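PDB 1UOC: POP2 from Saccharomyces cerevisiae, which acts as a 3'-exoribonuclease subunit of the CCR4-NOT deadenylase complex, degrading mRNA poly(A) tails to 5'-AMP, most probably with magnesium as cofactor. Local coordinates for residues 15-20 and 98-103; 75-80 and 104-109. All coordinates share one frame; numbering follows the deposited sequence.

Interaction 1: residues 15-20 and 98-103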
loop_
_atom_site.group_PDB
_atom_site.type_symbol
_atom_site.label_atom_id
_atom_site.label_comp_id
_atom_site.label_asym_id
_atom_site.label_seq_id
_atom_site.Cartn_x
_atom_site.Cartn_y
_atom_site.Cartn_z
ATOM N N PHE A 15 -8.669 12.387 6.073
ATOM C CA PHE A 15 -9.909 11.715 6.422
ATOM C C PHE A 15 -9.886 10.344 5.752
ATOM O O PHE A 15 -9.630 10.250 4.552
ATOM C CB PHE A 15 -11.104 12.523 5.901
ATOM C CG PHE A 15 -12.404 11.778 5.957
ATOM C CD1 PHE A 15 -13.018 11.519 7.179
ATOM C CD2 PHE A 15 -12.992 11.290 4.793
ATOM C CE1 PHE A 15 -14.205 10.775 7.245
ATOM C CE2 PHE A 15 -14.180 10.543 4.843
ATOM C CZ PHE A 15 -14.787 10.284 6.073
ATOM N N VAL A 16 -10.147 9.291 6.525
ATOM C CA VAL A 16 -10.164 7.923 6.010
ATOM C C VAL A 16 -11.573 7.331 6.025
ATOM O O VAL A 16 -12.185 7.211 7.085
ATOM C CB VAL A 16 -9.267 6.991 6.851
ATOM C CG1 VAL A 16 -9.330 5.580 6.293
ATOM C CG2 VAL A 16 -7.840 7.492 6.866
ATOM N N ARG A 17 -12.095 6.952 4.862
ATOM C CA ARG A 17 -13.426 6.364 4.824
ATOM C C ARG A 17 -13.315 4.871 5.060
ATOM O O ARG A 17 -12.571 4.183 4.359
ATOM C CB ARG A 17 -14.104 6.587 3.474
ATOM C CG ARG A 17 -15.371 5.747 3.301
ATOM C CD ARG A 17 -16.619 6.496 3.746
ATOM N NE ARG A 17 -17.126 7.369 2.685
ATOM C CZ ARG A 17 -17.499 8.634 2.862
ATOM N NH1 ARG A 17 -17.428 9.187 4.063
ATOM N NH2 ARG A 17 -17.932 9.355 1.835
ATOM N N ASP A 18 -14.043 4.381 6.058
ATOM C CA ASP A 18 -14.056 2.967 6.375
ATOM C C ASP A 18 -14.996 2.288 5.397
ATOM O O ASP A 18 -16.062 2.823 5.071
ATOM C CB ASP A 18 -14.554 2.730 7.799
ATOM C CG ASP A 18 -13.426 2.554 8.785
ATOM O OD1 ASP A 18 -12.672 1.561 8.669
ATOM O OD2 ASP A 18 -13.286 3.413 9.680
ATOM N N VAL A 19 -14.588 1.124 4.913
ATOM C CA VAL A 19 -15.402 0.373 3.977
ATOM C C VAL A 19 -15.678 -1.009 4.562
ATOM O O VAL A 19 -14.776 -1.663 5.096
ATOM C CB VAL A 19 -14.695 0.222 2.603
ATOM C CG1 VAL A 19 -15.669 -0.325 1.568
ATOM C CG2 VAL A 19 -14.138 1.569 2.143
ATOM N N TRP A 20 -16.942 -1.418 4.481
ATOM C CA TRP A 20 -17.402 -2.713 4.957
ATOM C C TRP A 20 -18.197 -3.284 3.799
ATOM O O TRP A 20 -18.189 -2.706 2.720
ATOM C CB TRP A 20 -18.286 -2.558 6.208
ATOM C CG TRP A 20 -17.579 -1.845 7.318
ATOM C CD1 TRP A 20 -17.506 -0.493 7.504
ATOM C CD2 TRP A 20 -16.749 -2.431 8.328
ATOM N NE1 TRP A 20 -16.680 -0.201 8.559
ATOM C CE2 TRP A 20 -16.200 -1.370 9.083
ATOM C CE3 TRP A 20 -16.412 -3.743 8.663
ATOM C CZ2 TRP A 20 -15.333 -1.581 10.154
ATOM C CZ3 TRP A 20 -15.549 -3.960 9.732
ATOM C CH2 TRP A 20 -15.017 -2.881 10.465
ATOM N N SER A 98 -10.700 10.414 -0.012
ATOM C CA SER A 98 -9.590 10.205 -0.919
ATOM C C SER A 98 -8.720 9.044 -0.379
ATOM O O SER A 98 -7.688 8.689 -0.954
ATOM C CB SER A 98 -8.780 11.493 -0.972
ATOM O OG SER A 98 -7.974 11.513 -2.107
ATOM N N THR A 99 -9.137 8.483 0.750
ATOM C CA THR A 99 -8.422 7.372 1.366
ATOM C C THR A 99 -9.466 6.418 1.902
ATOM O O THR A 99 -10.456 6.839 2.489
ATOM C CB THR A 99 -7.515 7.843 2.526
ATOM O OG1 THR A 99 -6.523 8.732 2.016
ATOM C CG2 THR A 99 -6.796 6.641 3.168
ATOM N N TRP A 100 -9.238 5.129 1.702
ATOM C CA TRP A 100 -10.183 4.117 2.126
ATOM C C TRP A 100 -9.477 3.056 2.936
ATOM O O TRP A 100 -8.295 2.773 2.719
ATOM C CB TRP A 100 -10.800 3.444 0.894
ATOM C CG TRP A 100 -11.672 4.354 0.069
ATOM C CD1 TRP A 100 -13.021 4.533 0.195
ATOM C CD2 TRP A 100 -11.238 5.265 -0.949
ATOM N NE1 TRP A 100 -13.452 5.499 -0.678
ATOM C CE2 TRP A 100 -12.378 5.971 -1.391
ATOM C CE3 TRP A 100 -9.993 5.559 -1.524
ATOM C CZ2 TRP A 100 -12.314 6.954 -2.387
ATOM C CZ3 TRP A 100 -9.926 6.533 -2.509
ATOM C CH2 TRP A 100 -11.082 7.222 -2.931
ATOM N N GLN A 101 -10.217 2.471 3.872
ATOM C CA GLN A 101 -9.708 1.383 4.679
ATOM C C GLN A 101 -10.716 0.273 4.524
ATOM O O GLN A 101 -11.796 0.326 5.100
ATOM C CB GLN A 101 -9.586 1.745 6.157
ATOM C CG GLN A 101 -8.947 0.599 6.958
ATOM C CD GLN A 101 -8.660 0.964 8.402
ATOM O OE1 GLN A 101 -9.540 0.925 9.249
ATOM N NE2 GLN A 101 -7.423 1.322 8.682
ATOM N N PHE A 102 -10.364 -0.723 3.725
ATOM C CA PHE A 102 -11.244 -1.852 3.508
ATOM C C PHE A 102 -11.067 -2.854 4.649
ATOM O O PHE A 102 -9.952 -3.261 4.968
ATOM C CB PHE A 102 -10.926 -2.510 2.163
ATOM C CG PHE A 102 -11.091 -1.587 0.976
ATOM C CD1 PHE A 102 -10.050 -0.748 0.575
ATOM C CD2 PHE A 102 -12.283 -1.558 0.267
ATOM C CE1 PHE A 102 -10.198 0.106 -0.516
ATOM C CE2 PHE A 102 -12.445 -0.706 -0.829
ATOM C CZ PHE A 102 -11.396 0.129 -1.219
ATOM N N ASN A 103 -12.174 -3.243 5.267
ATOM C CA ASN A 103 -12.140 -4.190 6.378
ATOM C C ASN A 103 -12.691 -5.529 5.876
ATOM O O ASN A 103 -13.809 -5.602 5.373
ATOM C CB ASN A 103 -12.971 -3.633 7.533
ATOM C CG ASN A 103 -12.476 -2.264 8.003
ATOM O OD1 ASN A 103 -13.003 -1.221 7.604
ATOM N ND2 ASN A 103 -11.454 -2.266 8.846
HETATM O O HOH W 1 -9.878 11.577 2.158
#

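Interaction 2: residues 75-80 and 104-109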
loop_
_atom_site.group_PDB
_atom_site.type_symbol
_atom_site.label_atom_id
_atom_site.label_comp_id
_atom_site.label_asym_id
_atom_site.label_seq_id
_atom_site.Cartn_x
_atom_site.Cartn_y
_atom_site.Cartn_z
ATOM N N PHE A 75 -1.173 -18.396 3.450
ATOM C CA PHE A 75 -1.534 -18.757 4.814
ATOM C C PHE A 75 -1.775 -17.482 5.625
ATOM O O PHE A 75 -2.221 -17.530 6.773
ATOM C CB PHE A 75 -0.436 -19.601 5.465
ATOM C CG PHE A 75 -0.905 -20.363 6.673
ATOM C CD1 PHE A 75 -1.907 -21.324 6.552
ATOM C CD2 PHE A 75 -0.376 -20.099 7.935
ATOM C CE1 PHE A 75 -2.386 -22.012 7.673
ATOM C CE2 PHE A 75 -0.844 -20.779 9.066
ATOM C CZ PHE A 75 -1.852 -21.737 8.933
ATOM N N LEU A 76 -1.464 -16.343 5.012
ATOM C CA LEU A 76 -1.662 -15.031 5.623
ATOM C C LEU A 76 -3.022 -14.550 5.144
ATOM O O LEU A 76 -3.294 -14.573 3.948
ATOM C CB LEU A 76 -0.611 -14.032 5.129
ATOM C CG LEU A 76 0.814 -14.000 5.681
ATOM C CD1 LEU A 76 1.703 -13.175 4.756
ATOM C CD2 LEU A 76 0.809 -13.414 7.087
ATOM N N ASN A 77 -3.880 -14.121 6.059
ATOM C CA ASN A 77 -5.189 -13.624 5.654
ATOM C C ASN A 77 -5.321 -12.141 5.990
ATOM O O ASN A 77 -5.073 -11.711 7.121
ATOM C CB ASN A 77 -6.317 -14.448 6.300
ATOM C CG ASN A 77 -6.106 -14.689 7.789
ATOM O OD1 ASN A 77 -5.052 -15.184 8.212
ATOM N ND2 ASN A 77 -7.121 -14.362 8.590
ATOM N N PRO A 78 -5.713 -11.335 4.998
ATOM C CA PRO A 78 -5.885 -9.888 5.143
ATOM C C PRO A 78 -7.046 -9.541 6.064
ATOM O O PRO A 78 -8.131 -10.097 5.936
ATOM C CB PRO A 78 -6.158 -9.417 3.710
ATOM C CG PRO A 78 -5.929 -10.641 2.838
ATOM C CD PRO A 78 -6.270 -11.786 3.716
ATOM N N ILE A 79 -6.812 -8.620 6.987
ATOM C CA ILE A 79 -7.855 -8.189 7.897
ATOM C C ILE A 79 -8.226 -6.755 7.485
ATOM O O ILE A 79 -9.384 -6.342 7.568
ATOM C CB ILE A 79 -7.355 -8.245 9.372
ATOM C CG1 ILE A 79 -8.495 -7.909 10.338
ATOM C CG2 ILE A 79 -6.221 -7.294 9.584
ATOM C CD1 ILE A 79 -9.488 -9.040 10.528
ATOM N N GLN A 80 -7.229 -6.006 7.025
ATOM C CA GLN A 80 -7.432 -4.628 6.582
ATOM C C GLN A 80 -6.502 -4.279 5.426
ATOM O O GLN A 80 -5.411 -4.851 5.283
ATOM C CB GLN A 80 -7.181 -3.642 7.729
ATOM C CG GLN A 80 -8.339 -3.476 8.692
ATOM C CD GLN A 80 -8.016 -2.542 9.846
ATOM O OE1 GLN A 80 -8.919 -2.049 10.526
ATOM N NE2 GLN A 80 -6.730 -2.303 10.080
ATOM N N PHE A 104 -11.896 -6.587 5.990
ATOM C CA PHE A 104 -12.314 -7.886 5.480
ATOM C C PHE A 104 -12.949 -8.816 6.497
ATOM O O PHE A 104 -12.748 -8.673 7.710
ATOM C CB PHE A 104 -11.135 -8.589 4.809
ATOM C CG PHE A 104 -10.587 -7.846 3.632
ATOM C CD1 PHE A 104 -9.530 -6.957 3.780
ATOM C CD2 PHE A 104 -11.149 -8.009 2.371
ATOM C CE1 PHE A 104 -9.032 -6.238 2.682
ATOM C CE2 PHE A 104 -10.664 -7.296 1.269
ATOM C CZ PHE A 104 -9.603 -6.408 1.427
ATOM N N GLU A 105 -13.711 -9.777 5.992
ATOM C CA GLU A 105 -14.383 -10.735 6.854
ATOM C C GLU A 105 -13.367 -11.507 7.673
ATOM O O GLU A 105 -12.277 -11.816 7.200
ATOM C CB GLU A 105 -15.242 -11.702 6.032
ATOM C CG GLU A 105 -14.481 -12.755 5.249
ATOM C CD GLU A 105 -15.370 -13.456 4.223
ATOM O OE1 GLU A 105 -14.970 -14.511 3.688
ATOM O OE2 GLU A 105 -16.471 -12.937 3.946
ATOM N N PHE A 106 -13.736 -11.807 8.911
ATOM C CA PHE A 106 -12.863 -12.527 9.813
ATOM C C PHE A 106 -13.667 -13.569 10.583
ATOM O O PHE A 106 -14.745 -13.275 11.093
ATOM C CB PHE A 106 -12.209 -11.540 10.774
ATOM C CG PHE A 106 -11.304 -12.183 11.762
ATOM C CD1 PHE A 106 -10.130 -12.808 11.347
ATOM C CD2 PHE A 106 -11.630 -12.182 13.113
ATOM C CE1 PHE A 106 -9.292 -13.424 12.263
ATOM C CE2 PHE A 106 -10.800 -12.797 14.039
ATOM C CZ PHE A 106 -9.625 -13.421 13.612
ATOM N N ASP A 107 -13.127 -14.780 10.670
ATOM C CA ASP A 107 -13.789 -15.892 11.352
ATOM C C ASP A 107 -13.368 -15.998 12.820
ATOM O O ASP A 107 -12.246 -16.391 13.126
ATOM C CB ASP A 107 -13.463 -17.195 10.619
ATOM C CG ASP A 107 -12.775 -16.944 9.280
ATOM O OD1 ASP A 107 -11.622 -16.444 9.285
ATOM O OD2 ASP A 107 -13.387 -17.227 8.222
ATOM N N PRO A 108 -14.280 -15.650 13.744
ATOM C CA PRO A 108 -14.059 -15.680 15.195
ATOM C C PRO A 108 -13.615 -17.030 15.756
ATOM O O PRO A 108 -13.231 -17.121 16.922
ATOM C CB PRO A 108 -15.416 -15.254 15.756
ATOM C CG PRO A 108 -15.965 -14.379 14.680
ATOM C CD PRO A 108 -15.636 -15.163 13.441
ATOM N N LYS A 109 -13.669 -18.075 14.937
ATOM C CA LYS A 109 -13.273 -19.394 15.402
ATOM C C LYS A 109 -11.987 -19.903 14.747
ATOM O O LYS A 109 -11.445 -20.923 15.164
ATOM C CB LYS A 109 -14.419 -20.384 15.185
ATOM C CG LYS A 109 -14.251 -21.750 15.879
ATOM C CD LYS A 109 -14.456 -21.695 17.402
ATOM C CE LYS A 109 -13.161 -21.413 18.160
ATOM N NZ LYS A 109 -12.159 -22.513 18.024
#

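Interaction 1: residues 15-20 and 98-103
Strand 17-19 runs parallel to strand 99-103 at the margin of the mixed beta-sheet of this DEDD nuclease domain, where 17-19 is an outermost strand, Arg-17 and Val-19 making the four backbone hydrogen bonds that join the two. Arg-17 N gives to Thr-99 O at 2.9 Å, Gln-101 N to Arg-17 O, Val-19 N to Gln-101 O, and Asn-103 N to Val-19 O. On the face carrying Val-19, Trp-100 and Phe-102, the valine fits between two rings. Its chi1 of -169° sets CG2 anti to the carbonyl carbon, and from there CG2 lies over the Phe-102 ring, offset toward the rim, and meets the indole edge at Trp-100 CD1, 3.7 Å off. Helix 24-34 covers this face, and its Glu-27 takes both a salt bridge from Arg-17 NE and a hydrogen bond from Trp-100 NE1. On the opposite face, CB of Gln-101 rests 3.8 Å from CG1 of Val-16. Just past strand 17-19, the Trp-20 indole lies flat over Asn-103, ring and amide planes 12° apart. Asn-103 CB lies 3.6 Å from the centroid of the Trp-20 six-membered ring, over its face, a CH-pi contact. An alanine at Trp-20 would probably uncover Asn-103 and deprive His-131 of its edge-to-face ring partner. At the other end, one water donates to Phe-15 O at 2.7 Å and accepts from Ser-98 N at 2.6 Å.

Interaction 2: residues 75-80 and 104-109
Phe-104 meets Ile-79 through the single hydrogen bond of this contact, Phe-104 N to Ile-79 O at 3.0 Å. The N-H points almost straight at the oxygen, 171° at the hydrogen, yet the donor sits well above the carbonyl plane. The Phe-104 side chain then turns in against the backbone of 78-80. Its CB lies 3.5 Å from Pro-78 O, and the ring, with CG anti to the carbonyl carbon (chi1 -62°), presents its edge to the Ile-79 carbonyl, CD1 being 3.8 Å from Ile-79 O. Pro-78 adds a looser apolar touch, its CB 4.2 Å from Phe-104 CD1. Ile-79 starts out away from the loop, but its chain bends at chi2 (76°) and brings the methyl tip back. There CD1 reaches Phe-106, 3.7 Å from its CB and nearly as close to the root of the ring. The amide end of Asn-77 stands at the edge of that same ring. Ile-79 and Gln-80 together face Glu-46, a predicted ligand of the catalytic metal, in a classic beta bulge, so the strand kinks just where the loop attaches. Strand 40-48 thus flanks Ile-79, while helix 128-134 gives His-131, whose ND1 bonds to Phe-104 O, and Phe-128, whose ring meets Phe-106; Phe-141 of helix 138-146 packs edge-to-face with Phe-104.

Overall arrangement
Both contacts involve strand 99-103 or the loop that continues it: interaction 1 holds the strand against its outer neighbour 17-19, and interaction 2 ties the loop that follows it back to the start of strand 77-86, its neighbour on the inner side. Interaction 1 buries nearly twice the area and rests on repeated backbone bonds, with a sheet face packed beneath helix 24-34; interaction 2 has one such bond and otherwise mostly aromatic and aliphatic contacts. Both are partly buried, interaction 2 centred about 18 Å from the centre of the chain against about 13 Å. They meet where Gln-80 packs against Gln-101 and Asn-103, and His-131 serves both, touching Trp-20 and Phe-104.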